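Long-range contacts in nitrite oxidoreductase subunit A (Kuenenia stuttgartiensis, PDB 7B04), which belongs to the molybdopterin oxidoreductase family and holds an iron/sulfur cluster, a molybdenum atom and two MD1 molecules within an assembly of three chains: residues Arg123-Gly127 with Ile725-Tyr729; Tyr237-Arg241 with Phe581-Glu587; Lys379-Leu385 with Thr825-Tyr831; Arg394-Ile400 with Gly429-Val433; Ala568-Ser574 with Lys1076-Met1081. All coordinates share one frame; numbering follows the deposited sequence.

Contact 1. Residues Arg123-Gly127 with Ile725-Tyr729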
# COMPACT_ATOMS: atom_id res chain seq x y z
N ARG B 123 -2.76 -13.13 -5.55
CA ARG B 123 -2.29 -12.77 -6.88
C ARG B 123 -0.80 -13.03 -7.04
O ARG B 123 -0.32 -13.28 -8.15
CB ARG B 123 -2.60 -11.29 -7.15
CG ARG B 123 -3.73 -11.10 -8.11
CD ARG B 123 -3.24 -11.33 -9.52
NE ARG B 123 -4.33 -11.62 -10.45
CZ ARG B 123 -4.75 -10.76 -11.36
NH1 ARG B 123 -5.78 -11.06 -12.14
NH2 ARG B 123 -4.18 -9.57 -11.45
N ARG B 124 -0.07 -12.99 -5.94
CA ARG B 124 1.34 -13.34 -5.96
C ARG B 124 1.52 -14.84 -5.83
O ARG B 124 2.48 -15.41 -6.37
CB ARG B 124 2.08 -12.64 -4.82
CG ARG B 124 2.11 -11.14 -4.89
CD ARG B 124 2.73 -10.62 -3.61
NE ARG B 124 4.14 -11.01 -3.53
CZ ARG B 124 4.87 -10.96 -2.42
NH1 ARG B 124 6.14 -11.35 -2.44
NH2 ARG B 124 4.33 -10.54 -1.29
N VAL B 125 0.61 -15.49 -5.11
CA VAL B 125 0.71 -16.93 -4.88
C VAL B 125 0.56 -17.69 -6.19
O VAL B 125 1.34 -18.59 -6.51
CB VAL B 125 -0.36 -17.35 -3.85
CG1 VAL B 125 -0.40 -18.85 -3.74
CG2 VAL B 125 -0.09 -16.71 -2.50
N TYR B 126 -0.44 -17.32 -7.00
CA TYR B 126 -0.63 -17.92 -8.32
C TYR B 126 -0.14 -16.99 -9.43
O TYR B 126 -0.76 -16.90 -10.49
CB TYR B 126 -2.09 -18.28 -8.54
CG TYR B 126 -2.72 -19.13 -7.46
CD1 TYR B 126 -2.52 -20.51 -7.43
CD2 TYR B 126 -3.53 -18.57 -6.49
CE1 TYR B 126 -3.11 -21.29 -6.45
CE2 TYR B 126 -4.11 -19.34 -5.50
CZ TYR B 126 -3.90 -20.70 -5.49
OH TYR B 126 -4.49 -21.47 -4.51
N GLY B 127 0.99 -16.32 -9.23
CA GLY B 127 1.41 -15.29 -10.14
C GLY B 127 2.53 -15.69 -11.08
O GLY B 127 3.11 -16.78 -10.97
N ILE B 725 -3.04 -24.20 1.54
CA ILE B 725 -3.09 -24.96 0.30
C ILE B 725 -1.80 -25.76 0.15
O ILE B 725 -0.77 -25.47 0.77
CB ILE B 725 -3.31 -24.04 -0.93
CG1 ILE B 725 -2.14 -23.07 -1.08
CG2 ILE B 725 -4.63 -23.29 -0.80
CD1 ILE B 725 -2.16 -22.29 -2.39
N THR B 726 -1.86 -26.79 -0.69
CA THR B 726 -0.67 -27.55 -1.00
C THR B 726 0.27 -26.69 -1.85
O THR B 726 -0.19 -25.80 -2.58
CB THR B 726 -1.02 -28.84 -1.75
OG1 THR B 726 -1.09 -28.59 -3.16
CG2 THR B 726 -2.35 -29.40 -1.27
N PRO B 727 1.58 -26.90 -1.75
CA PRO B 727 2.52 -26.08 -2.51
C PRO B 727 2.20 -26.07 -3.99
O PRO B 727 2.05 -27.12 -4.63
CB PRO B 727 3.87 -26.75 -2.22
CG PRO B 727 3.69 -27.39 -0.90
CD PRO B 727 2.26 -27.86 -0.87
N VAL B 728 2.11 -24.86 -4.55
CA VAL B 728 1.75 -24.70 -5.95
C VAL B 728 2.85 -25.25 -6.85
O VAL B 728 2.58 -25.86 -7.89
CB VAL B 728 1.46 -23.22 -6.25
CG1 VAL B 728 0.87 -23.07 -7.62
CG2 VAL B 728 0.51 -22.65 -5.21
N TYR B 729 4.11 -25.06 -6.45
CA TYR B 729 5.23 -25.57 -7.23
C TYR B 729 6.17 -26.39 -6.34
O TYR B 729 5.83 -26.68 -5.19
CB TYR B 729 5.98 -24.41 -7.89
CG TYR B 729 5.10 -23.54 -8.78
CD1 TYR B 729 4.76 -23.95 -10.06
CD2 TYR B 729 4.63 -22.31 -8.33
CE1 TYR B 729 3.96 -23.16 -10.87
CE2 TYR B 729 3.83 -21.52 -9.14
CZ TYR B 729 3.50 -21.95 -10.41
OH TYR B 729 2.71 -21.16 -11.21
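I725 meets Y126 through its longer branch. Its CG1 lies between the backbone N and the carbonyl carbon, chi1 63°, and the branch then runs out extended, chi2 170°. This carries CD1 to the phenol end of Y126. The Y126 ring is directed there by a first torsion of -52°, with CG beside the backbone N. I725 CD1 comes within 3.9 Å of Y126 CZ, obliquely to the ring. The two side chains arrive from opposite directions. V728 comes in crosswise, and its CG2 lies 4.1 Å from Y126 CE1. V125 completes the apolar cluster. Its CG1 touches I725 CD1 at 4.1 Å and V728 CG2 at 4.2 Å. The same V125 methyl sits over the centre of one face of the Y126 ring. No hydrogen bond joins the two segments, so the contact rests on methyl and ring packing. The polar ends are held by other parts of the assembly. Y126 OH is hydrogen-bonded to M86 N, and Y729 OH to H200 O of subunit C. The Y126 ring also stacks on H205 of subunit C. V125 and Y126 lie at the end of helix 121-125, where Y126 is the first residue to leave helical geometry. The contact therefore packs a helix terminus against the loop between strand 716-720 and helix 734-749, beside the interface with subunit C. R124, on the same helix, belongs to the MD1 pocket.

Contact 2. Residues Tyr237-Arg241 with Phe581-Glu587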
# COMPACT_ATOMS: atom_id res chain seq x y z
N TYR B 237 15.15 -17.33 11.22
CA TYR B 237 16.29 -17.24 12.14
C TYR B 237 17.04 -18.56 12.26
O TYR B 237 18.13 -18.58 12.83
CB TYR B 237 15.90 -16.80 13.56
CG TYR B 237 15.90 -15.30 13.79
CD1 TYR B 237 14.77 -14.64 14.24
CD2 TYR B 237 17.04 -14.54 13.54
CE1 TYR B 237 14.77 -13.27 14.44
CE2 TYR B 237 17.05 -13.16 13.74
CZ TYR B 237 15.90 -12.54 14.19
OH TYR B 237 15.88 -11.18 14.40
N GLY B 238 16.48 -19.65 11.73
CA GLY B 238 17.23 -20.89 11.63
C GLY B 238 18.52 -20.74 10.86
O GLY B 238 19.41 -21.58 11.00
N MET B 239 18.63 -19.69 10.04
CA MET B 239 19.89 -19.42 9.35
C MET B 239 21.01 -19.14 10.35
O MET B 239 22.16 -19.56 10.13
CB MET B 239 19.72 -18.24 8.40
CG MET B 239 20.94 -17.95 7.54
SD MET B 239 21.28 -19.28 6.38
CE MET B 239 19.93 -19.04 5.22
N TYR B 240 20.70 -18.44 11.44
CA TYR B 240 21.70 -18.23 12.48
C TYR B 240 22.12 -19.55 13.12
O TYR B 240 23.27 -19.71 13.53
CB TYR B 240 21.17 -17.27 13.55
CG TYR B 240 21.02 -15.84 13.08
CD1 TYR B 240 21.44 -15.44 11.82
CD2 TYR B 240 20.48 -14.87 13.92
CE1 TYR B 240 21.30 -14.13 11.39
CE2 TYR B 240 20.35 -13.56 13.51
CZ TYR B 240 20.75 -13.20 12.25
OH TYR B 240 20.62 -11.89 11.84
N ARG B 241 21.19 -20.50 13.22
CA ARG B 241 21.54 -21.84 13.69
C ARG B 241 22.44 -22.55 12.69
O ARG B 241 23.39 -23.24 13.07
CB ARG B 241 20.27 -22.65 13.95
CG ARG B 241 20.48 -23.97 14.65
CD ARG B 241 19.15 -24.69 14.84
NE ARG B 241 19.30 -25.97 15.53
CZ ARG B 241 19.20 -26.12 16.85
NH1 ARG B 241 18.97 -25.07 17.63
NH2 ARG B 241 19.35 -27.32 17.39
N PHE B 581 15.91 -16.61 23.25
CA PHE B 581 16.25 -16.72 21.83
C PHE B 581 17.54 -17.49 21.62
O PHE B 581 17.73 -18.11 20.56
CB PHE B 581 16.33 -15.32 21.22
CG PHE B 581 16.54 -15.30 19.74
CD1 PHE B 581 15.50 -15.63 18.88
CD2 PHE B 581 17.76 -14.94 19.20
CE1 PHE B 581 15.69 -15.61 17.51
CE2 PHE B 581 17.95 -14.92 17.84
CZ PHE B 581 16.91 -15.25 16.99
N TYR B 582 18.45 -17.47 22.60
CA TYR B 582 19.71 -18.19 22.46
C TYR B 582 19.49 -19.69 22.36
O TYR B 582 20.33 -20.41 21.81
CB TYR B 582 20.64 -17.88 23.64
CG TYR B 582 21.14 -16.46 23.69
CD1 TYR B 582 22.05 -15.99 22.75
CD2 TYR B 582 20.71 -15.59 24.68
CE1 TYR B 582 22.51 -14.68 22.80
CE2 TYR B 582 21.17 -14.29 24.74
CZ TYR B 582 22.07 -13.84 23.79
OH TYR B 582 22.53 -12.54 23.85
N GLY B 583 18.38 -20.20 22.90
CA GLY B 583 18.11 -21.62 22.82
C GLY B 583 18.03 -22.13 21.39
O GLY B 583 18.48 -23.24 21.10
N TRP B 584 17.46 -21.32 20.50
CA TRP B 584 17.33 -21.73 19.10
C TRP B 584 18.60 -21.44 18.29
O TRP B 584 19.03 -22.29 17.50
CB TRP B 584 16.13 -21.02 18.48
CG TRP B 584 16.02 -21.16 16.99
CD1 TRP B 584 16.04 -20.15 16.07
CD2 TRP B 584 15.84 -22.37 16.25
NE1 TRP B 584 15.91 -20.66 14.81
CE2 TRP B 584 15.78 -22.02 14.89
CE3 TRP B 584 15.74 -23.72 16.61
CZ2 TRP B 584 15.62 -22.97 13.88
CZ3 TRP B 584 15.58 -24.66 15.60
CH2 TRP B 584 15.52 -24.28 14.26
N VAL B 585 19.21 -20.27 18.48
CA VAL B 585 20.32 -19.85 17.63
C VAL B 585 21.69 -20.09 18.25
O VAL B 585 22.68 -20.16 17.51
CB VAL B 585 20.18 -18.37 17.24
CG1 VAL B 585 18.89 -18.14 16.48
CG2 VAL B 585 20.25 -17.48 18.48
N ALA B 586 21.79 -20.22 19.57
CA ALA B 586 23.07 -20.35 20.25
C ALA B 586 23.16 -21.65 21.05
O ALA B 586 23.86 -21.72 22.05
CB ALA B 586 23.34 -19.15 21.15
N GLU B 587 22.44 -22.68 20.60
CA GLU B 587 22.58 -23.99 21.21
C GLU B 587 23.94 -24.57 20.85
O GLU B 587 24.46 -24.35 19.75
CB GLU B 587 21.47 -24.92 20.73
CG GLU B 587 21.05 -25.98 21.74
CD GLU B 587 20.45 -27.20 21.07
OE1 GLU B 587 21.07 -27.73 20.13
OE2 GLU B 587 19.35 -27.63 21.48
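The rings of Y237 and F581 form the apolar centre. They make a T-shaped (edge-to-face) pair with planes at 76° and centroids 4.7 Å apart. F581 presents its edge, and its CZ stands over the centre of one Y237 face. V585 continues this core. Its CG1 packs 3.8 Å from Y240 CB, at the edge of the Y240 ring. G238 N lies in plane at the edge of the W584 indole, near NE1, but both atoms are donors and do not bond. R241 CD sits over a face of the indole, 3.8 Å from the centroid of its six-membered ring, in a CH-pi contact. R241 runs extended from CG to NE, and a last torsion of 92° turns its guanidinium nearly parallel to the indole, planes 17° apart. From there the polar edge begins. R241 NH1 donates to W584 O at 2.8 Å, with the acceptor close to the guanidinium plane. R241 NH2 forms a salt bridge with E587 OE1, 3.3 Å, whose hydrogen bond is weak. Outside the two segments, R241 NE is hydrogen-bonded to N757 O, and Y769 meets W584 edge-to-face. The guanidinium is thus gripped through all three of its nitrogens, which should limit its rotation. In this buried place E587 probably shares its charge between R241 and, through a long, weak ion pair of OE2, R772, while the W584 carbonyl provides the shorter bond.

Contact 3. Residues Lys379-Leu385 with Thr825-Tyr831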
# COMPACT_ATOMS: atom_id res chain seq x y z
N LYS B 379 15.06 13.50 39.58
CA LYS B 379 15.16 12.06 39.46
C LYS B 379 15.18 11.67 37.98
O LYS B 379 15.02 12.50 37.08
CB LYS B 379 14.00 11.36 40.17
CG LYS B 379 13.25 12.18 41.18
CD LYS B 379 12.12 11.34 41.77
CE LYS B 379 11.23 12.17 42.68
NZ LYS B 379 10.05 11.44 43.22
N PHE B 380 15.46 10.39 37.73
CA PHE B 380 15.37 9.76 36.42
C PHE B 380 16.23 10.37 35.30
O PHE B 380 16.23 9.84 34.19
CB PHE B 380 13.92 9.79 35.93
CG PHE B 380 12.95 9.09 36.83
CD1 PHE B 380 13.29 7.94 37.51
CD2 PHE B 380 11.66 9.61 37.00
CE1 PHE B 380 12.38 7.30 38.33
CE2 PHE B 380 10.75 8.98 37.82
CZ PHE B 380 11.11 7.83 38.49
N THR B 381 16.95 11.45 35.56
CA THR B 381 17.64 12.16 34.49
C THR B 381 19.05 12.51 34.93
O THR B 381 19.32 12.69 36.12
CB THR B 381 16.86 13.41 34.07
OG1 THR B 381 15.47 13.10 33.97
CG2 THR B 381 17.33 13.89 32.71
N ASP B 382 19.95 12.64 33.95
CA ASP B 382 21.34 12.97 34.23
C ASP B 382 21.59 14.47 34.42
O ASP B 382 22.73 14.84 34.72
CB ASP B 382 22.27 12.40 33.15
CG ASP B 382 22.16 13.12 31.82
OD1 ASP B 382 21.21 13.91 31.61
OD2 ASP B 382 23.05 12.90 30.97
N PHE B 383 20.58 15.33 34.22
CA PHE B 383 20.81 16.76 34.34
C PHE B 383 21.39 17.17 35.69
O PHE B 383 22.30 18.01 35.71
CB PHE B 383 19.52 17.54 34.08
CG PHE B 383 19.19 17.76 32.63
CD1 PHE B 383 19.96 18.60 31.85
CD2 PHE B 383 18.10 17.14 32.06
CE1 PHE B 383 19.65 18.80 30.52
CE2 PHE B 383 17.78 17.33 30.74
CZ PHE B 383 18.56 18.17 29.96
N PRO B 384 20.92 16.64 36.84
CA PRO B 384 21.53 17.04 38.11
C PRO B 384 22.98 16.60 38.26
O PRO B 384 23.71 17.21 39.05
CB PRO B 384 20.64 16.37 39.16
CG PRO B 384 20.00 15.24 38.44
CD PRO B 384 19.77 15.75 37.06
N LEU B 385 23.41 15.56 37.55
CA LEU B 385 24.77 15.07 37.68
C LEU B 385 25.77 16.13 37.21
O LEU B 385 25.55 16.81 36.21
CB LEU B 385 24.93 13.77 36.88
CG LEU B 385 24.46 12.49 37.58
CD1 LEU B 385 22.94 12.39 37.67
CD2 LEU B 385 25.03 11.26 36.90
N THR B 825 24.63 5.79 33.79
CA THR B 825 24.11 6.45 34.98
C THR B 825 22.80 5.87 35.50
O THR B 825 22.36 6.25 36.58
CB THR B 825 23.90 7.95 34.72
OG1 THR B 825 22.88 8.13 33.73
CG2 THR B 825 25.19 8.61 34.26
N GLY B 826 22.18 4.95 34.76
CA GLY B 826 20.86 4.50 35.15
C GLY B 826 19.79 5.55 34.97
O GLY B 826 18.71 5.45 35.56
N ARG B 827 20.07 6.57 34.16
CA ARG B 827 19.19 7.71 33.97
C ARG B 827 19.13 8.06 32.49
O ARG B 827 19.99 7.65 31.70
CB ARG B 827 19.67 8.93 34.77
CG ARG B 827 19.52 8.79 36.26
CD ARG B 827 20.39 9.81 36.96
NE ARG B 827 20.11 9.86 38.39
CZ ARG B 827 19.32 10.77 38.96
NH1 ARG B 827 19.12 10.74 40.26
NH2 ARG B 827 18.74 11.70 38.22
N LEU B 828 18.09 8.80 32.13
CA LEU B 828 17.98 9.25 30.74
C LEU B 828 19.16 10.18 30.53
O LEU B 828 19.27 11.09 31.32
CB LEU B 828 16.66 10.01 30.61
CG LEU B 828 15.40 9.20 30.87
CD1 LEU B 828 14.18 10.08 30.85
CD2 LEU B 828 15.25 8.08 29.86
N GLN B 829 19.93 10.03 29.46
CA GLN B 829 21.13 10.87 29.31
C GLN B 829 21.02 11.88 28.17
O GLN B 829 20.68 11.50 27.07
CB GLN B 829 22.36 9.97 29.14
CG GLN B 829 22.37 8.79 30.07
CD GLN B 829 23.76 8.38 30.49
OE1 GLN B 829 23.97 7.77 31.53
NE2 GLN B 829 24.74 8.71 29.68
N ALA B 830 21.31 13.14 28.48
CA ALA B 830 21.39 14.23 27.49
C ALA B 830 22.85 14.50 27.16
O ALA B 830 23.10 15.42 26.41
CB ALA B 830 20.69 15.44 28.02
N TYR B 831 23.77 13.77 27.80
CA TYR B 831 25.23 13.96 27.67
C TYR B 831 25.92 12.59 27.61
O TYR B 831 25.43 11.69 28.26
CB TYR B 831 25.75 14.70 28.91
CG TYR B 831 27.11 15.31 28.71
CD1 TYR B 831 27.27 16.38 27.86
CD2 TYR B 831 28.22 14.79 29.33
CE1 TYR B 831 28.51 16.94 27.64
CE2 TYR B 831 29.47 15.33 29.11
CZ TYR B 831 29.62 16.42 28.27
OH TYR B 831 30.83 16.95 28.02
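D382 OD2 receives two backbone donors. A830 N meets it on the syn side at 3.0 Å, tilted 34° out of the carboxylate plane, and Y831 N makes a weaker bond of 3.4 Å. A830 N also bonds weakly to D382 OD1, so the carboxylate straddles this N-H. The first torsion of D382, 72°, sets CG between the backbone N and the carbonyl carbon and turns the acid toward Q829-Y831. R394 is a further, long and weak ionic partner of OD2. Next to the acid the backbones are bridged. L828 N donates to F380 O at 3.0 Å, and D382 N donates to L828 O at 3.1 Å. Apolar groups close the flanks. L385 CD2 reaches T825 CG2 at 3.7 Å, and L385 CD1 lies over one face of the R827 guanidinium. F383 CZ touches A830 CB at 4.0 Å. The bond pattern is that of a single parallel beta bridge, T381 with L828, followed by a type I beta turn from D382 to L385.

Contact 4. Residues Arg394-Ile400 with Gly429-Val433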
# COMPACT_ATOMS: atom_id res chain seq x y z
N ARG B 394 31.87 13.14 33.52
CA ARG B 394 31.17 13.42 34.76
C ARG B 394 32.11 13.21 35.94
O ARG B 394 32.97 12.32 35.92
CB ARG B 394 29.92 12.57 34.96
CG ARG B 394 28.96 12.48 33.82
CD ARG B 394 28.16 11.22 34.01
NE ARG B 394 27.78 10.62 32.75
CZ ARG B 394 26.75 11.01 32.02
NH1 ARG B 394 25.98 12.01 32.42
NH2 ARG B 394 26.49 10.39 30.87
N VAL B 395 31.94 14.04 36.96
CA VAL B 395 32.78 14.00 38.14
C VAL B 395 32.62 12.65 38.83
O VAL B 395 31.52 12.08 38.87
CB VAL B 395 32.39 15.15 39.07
CG1 VAL B 395 30.89 15.15 39.20
CG2 VAL B 395 33.08 15.05 40.42
N SER B 396 33.73 12.10 39.32
CA SER B 396 33.76 10.78 39.92
C SER B 396 34.09 10.91 41.40
O SER B 396 35.07 11.59 41.75
CB SER B 396 34.78 9.88 39.23
OG SER B 396 34.74 8.58 39.79
N PRO B 397 33.33 10.28 42.30
CA PRO B 397 33.67 10.35 43.73
C PRO B 397 35.10 9.93 44.02
O PRO B 397 35.69 10.43 44.98
CB PRO B 397 32.65 9.40 44.38
CG PRO B 397 31.54 9.27 43.38
CD PRO B 397 32.20 9.37 42.04
N LYS B 398 35.68 9.05 43.21
CA LYS B 398 37.10 8.72 43.37
C LYS B 398 37.98 9.94 43.22
O LYS B 398 39.04 10.03 43.86
CB LYS B 398 37.51 7.69 42.32
CG LYS B 398 36.78 6.38 42.37
CD LYS B 398 37.65 5.34 43.03
CE LYS B 398 37.18 3.95 42.65
NZ LYS B 398 36.89 3.89 41.19
N ASP B 399 37.56 10.90 42.42
CA ASP B 399 38.39 12.07 42.15
C ASP B 399 38.29 13.15 43.23
O ASP B 399 39.20 13.97 43.34
CB ASP B 399 38.02 12.64 40.78
CG ASP B 399 38.37 11.68 39.64
OD1 ASP B 399 39.24 10.81 39.87
OD2 ASP B 399 37.76 11.77 38.55
N ILE B 400 37.17 13.19 43.95
CA ILE B 400 36.96 14.22 45.01
C ILE B 400 36.76 13.57 46.37
O ILE B 400 36.57 14.30 47.32
CB ILE B 400 35.75 15.09 44.66
CG1 ILE B 400 34.51 14.23 44.42
CG2 ILE B 400 36.06 15.97 43.48
CD1 ILE B 400 33.26 14.80 45.00
N GLY B 429 31.29 2.51 37.35
CA GLY B 429 31.59 3.41 38.48
C GLY B 429 30.40 4.08 39.14
O GLY B 429 29.30 3.59 39.01
N ASP B 430 30.68 5.19 39.83
CA ASP B 430 29.72 6.00 40.60
C ASP B 430 29.79 7.45 40.13
O ASP B 430 30.73 7.78 39.43
CB ASP B 430 30.07 5.93 42.08
CG ASP B 430 29.61 4.65 42.72
OD1 ASP B 430 28.63 4.12 42.26
OD2 ASP B 430 30.25 4.19 43.66
N PHE B 431 28.79 8.26 40.46
CA PHE B 431 28.76 9.64 39.99
C PHE B 431 28.42 10.57 41.14
O PHE B 431 27.91 10.15 42.19
CB PHE B 431 27.76 9.80 38.84
CG PHE B 431 27.78 8.65 37.90
CD1 PHE B 431 28.74 8.56 36.91
CD2 PHE B 431 26.85 7.63 38.01
CE1 PHE B 431 28.76 7.49 36.03
CE2 PHE B 431 26.86 6.56 37.15
CZ PHE B 431 27.82 6.49 36.15
N VAL B 432 28.62 11.86 40.89
CA VAL B 432 28.53 12.87 41.94
C VAL B 432 27.40 13.83 41.59
O VAL B 432 27.27 14.27 40.44
CB VAL B 432 29.86 13.61 42.12
CG1 VAL B 432 29.67 14.93 42.87
CG2 VAL B 432 30.87 12.73 42.84
N VAL B 433 26.65 14.21 42.62
CA VAL B 433 25.57 15.17 42.56
C VAL B 433 25.79 16.13 43.71
O VAL B 433 26.52 15.84 44.66
CB VAL B 433 24.17 14.52 42.65
CG1 VAL B 433 24.08 13.30 41.79
CG2 VAL B 433 23.86 14.19 44.12
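V395 and S396 pass close to V432 and F431, with S396 CA 5.1 Å from F431 CA, and no hydrogen bond joins the two segments. Instead, V395 and V432 each make backbone hydrogen bonds to L386, which links them indirectly. V432 is the centre of the side-chain packing, and segment 394-400 wraps round it. V395 crosses it at about a right angle. The first torsion of V395, 48°, puts CG1 between the backbone N and the carbonyl carbon and brings it 3.5 Å from V432 CB. P397 slides past on another flank, with its CG 3.6 Å from V432 CG2. I400 comes tip to tip, its CD1 3.8 Å from V432 CG2. One methyl of V432 is therefore shared by the proline ring and the isoleucine end. Beside this group, P397 CG packs on D430 CB at 3.9 Å. F431 points away from segment 394-400, yet its CD1 is touched by R394 CD at 4.0 Å. The charges face other parts of the chain. D430 OD1 makes a salt bridge to R425, and R394 NH2 is hydrogen-bonded to Y831 O. Between the two segments the weakly bonded helical turn about 397-400 meets strand 431-435 mainly through apolar contact, with D430 and R394 lending mostly their aliphatic carbons while their polar ends are satisfied by partners outside.

Contact 5. Residues Ala568-Ser574 with Lys1076-Met1081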
# COMPACT_ATOMS: atom_id res chain seq x y z
N ALA B 568 13.47 -9.49 18.19
CA ALA B 568 13.85 -10.84 18.55
C ALA B 568 14.08 -10.98 20.05
O ALA B 568 14.17 -12.10 20.55
CB ALA B 568 15.10 -11.27 17.79
N GLY B 569 14.16 -9.85 20.76
CA GLY B 569 14.24 -9.83 22.20
C GLY B 569 12.94 -10.13 22.90
O GLY B 569 12.89 -10.09 24.14
N ASN B 570 11.87 -10.40 22.15
CA ASN B 570 10.64 -10.89 22.77
C ASN B 570 10.86 -12.24 23.42
O ASN B 570 10.26 -12.55 24.45
CB ASN B 570 9.52 -10.97 21.73
CG ASN B 570 8.84 -9.64 21.50
OD1 ASN B 570 8.52 -8.93 22.45
ND2 ASN B 570 8.60 -9.30 20.24
N PHE B 571 11.74 -13.06 22.83
CA PHE B 571 12.20 -14.29 23.47
C PHE B 571 13.32 -13.91 24.44
O PHE B 571 14.49 -14.25 24.27
CB PHE B 571 12.64 -15.31 22.44
CG PHE B 571 11.57 -15.67 21.44
CD1 PHE B 571 10.67 -16.69 21.70
CD2 PHE B 571 11.46 -14.98 20.24
CE1 PHE B 571 9.69 -17.02 20.78
CE2 PHE B 571 10.48 -15.30 19.33
CZ PHE B 571 9.59 -16.32 19.60
N GLN B 572 12.91 -13.18 25.48
CA GLN B 572 13.84 -12.49 26.37
C GLN B 572 14.42 -13.46 27.39
O GLN B 572 13.68 -14.18 28.07
CB GLN B 572 13.11 -11.35 27.07
CG GLN B 572 13.97 -10.46 27.96
CD GLN B 572 15.03 -9.71 27.18
OE1 GLN B 572 16.22 -9.87 27.42
NE2 GLN B 572 14.60 -8.88 26.24
N ALA B 573 15.74 -13.49 27.49
CA ALA B 573 16.44 -14.38 28.40
C ALA B 573 16.62 -13.74 29.77
O ALA B 573 16.87 -12.54 29.88
CB ALA B 573 17.81 -14.77 27.82
N SER B 574 16.50 -14.56 30.81
CA SER B 574 16.73 -14.13 32.18
C SER B 574 16.98 -15.37 33.03
O SER B 574 16.89 -16.50 32.55
CB SER B 574 15.55 -13.29 32.71
OG SER B 574 14.39 -14.07 32.89
N LYS B 1076 22.37 -2.22 27.06
CA LYS B 1076 21.77 -3.52 27.38
C LYS B 1076 21.72 -4.43 26.17
O LYS B 1076 21.39 -4.00 25.06
CB LYS B 1076 20.36 -3.33 27.93
CG LYS B 1076 19.59 -4.63 28.14
CD LYS B 1076 18.11 -4.38 28.39
CE LYS B 1076 17.37 -5.69 28.66
NZ LYS B 1076 17.38 -6.60 27.49
N ALA B 1077 22.05 -5.71 26.39
CA ALA B 1077 21.94 -6.71 25.33
C ALA B 1077 20.47 -6.92 24.96
O ALA B 1077 19.59 -6.93 25.82
CB ALA B 1077 22.57 -8.02 25.78
N LYS B 1078 20.22 -7.11 23.66
CA LYS B 1078 18.84 -7.14 23.18
C LYS B 1078 18.11 -8.41 23.60
O LYS B 1078 16.89 -8.37 23.79
CB LYS B 1078 18.81 -6.97 21.65
CG LYS B 1078 19.41 -8.11 20.84
CD LYS B 1078 19.30 -7.80 19.35
CE LYS B 1078 19.73 -8.97 18.48
NZ LYS B 1078 21.19 -9.23 18.57
N ILE B 1079 18.81 -9.53 23.77
CA ILE B 1079 18.15 -10.82 23.93
C ILE B 1079 18.06 -11.22 25.40
O ILE B 1079 17.12 -11.92 25.81
CB ILE B 1079 18.87 -11.91 23.12
CG1 ILE B 1079 18.87 -11.56 21.63
CG2 ILE B 1079 18.22 -13.26 23.32
CD1 ILE B 1079 17.49 -11.52 21.01
N GLY B 1080 19.01 -10.77 26.21
CA GLY B 1080 19.09 -11.15 27.60
C GLY B 1080 19.01 -9.96 28.54
O GLY B 1080 19.41 -8.85 28.18
N MET B 1081 18.48 -10.19 29.74
CA MET B 1081 18.47 -9.17 30.78
C MET B 1081 19.88 -9.02 31.32
O MET B 1081 20.17 -9.40 32.46
CB MET B 1081 17.49 -9.53 31.90
CG MET B 1081 16.03 -9.43 31.51
SD MET B 1081 15.53 -7.75 31.08
CE MET B 1081 15.59 -6.95 32.68
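The flat amide of Q572 reaches segment 1076-1081 with both ends. NE2 donates weakly to K1078 O at 3.4 Å, and OE1 weakly accepts K1076 NZ at 3.5 Å. As modelled, Q572 OE1 also sits 2.8 Å from I1079 O, another acceptor, so the amide orientation and both weak bonds are doubtful. The F571 ring leads away and has A568 O in plane at its edge. Q572 turns back because its chain bends at chi2, 64°. The firmer bonds are between backbones. A573 N donates almost straight to I1079 O at 2.7 Å, lying in the carbonyl plane. M1081 N donates to A573 O at 2.9 Å, which completes a single parallel bridge between A573 and G1080. I1079 CD1 packs against A568 CB at 4.0 Å. K1076 NZ also holds A1077 O and G1080 O of its own loop. Subunit B packs on Q572, K1076 and M1081. The contact joins the loop between strand 558-561 and helix 582-585 to the loop between strands 1075-1076 and 1083-1084.

Contacts 2 to 5 are buried, contact 5 beside subunit B; contact 1 is partly buried and borders subunit C. Contacts 2 and 5 touch: F581 N is probably hydrogen-bonded to F571 O, and I1079 packs on F581 and Y582. Contacts 3 and 4 form a second pair, with centres 14 Å apart, joined by R394 and by F431 against T825. Contacts 1 and 3 lie on opposite sides of the chain's centre. Contacts 1 and 4 are apolar across their segments. Contacts 3 and 5 are loop pairs, each built on a single parallel bridge, and contact 2 combines aromatic packing with a salt bridge.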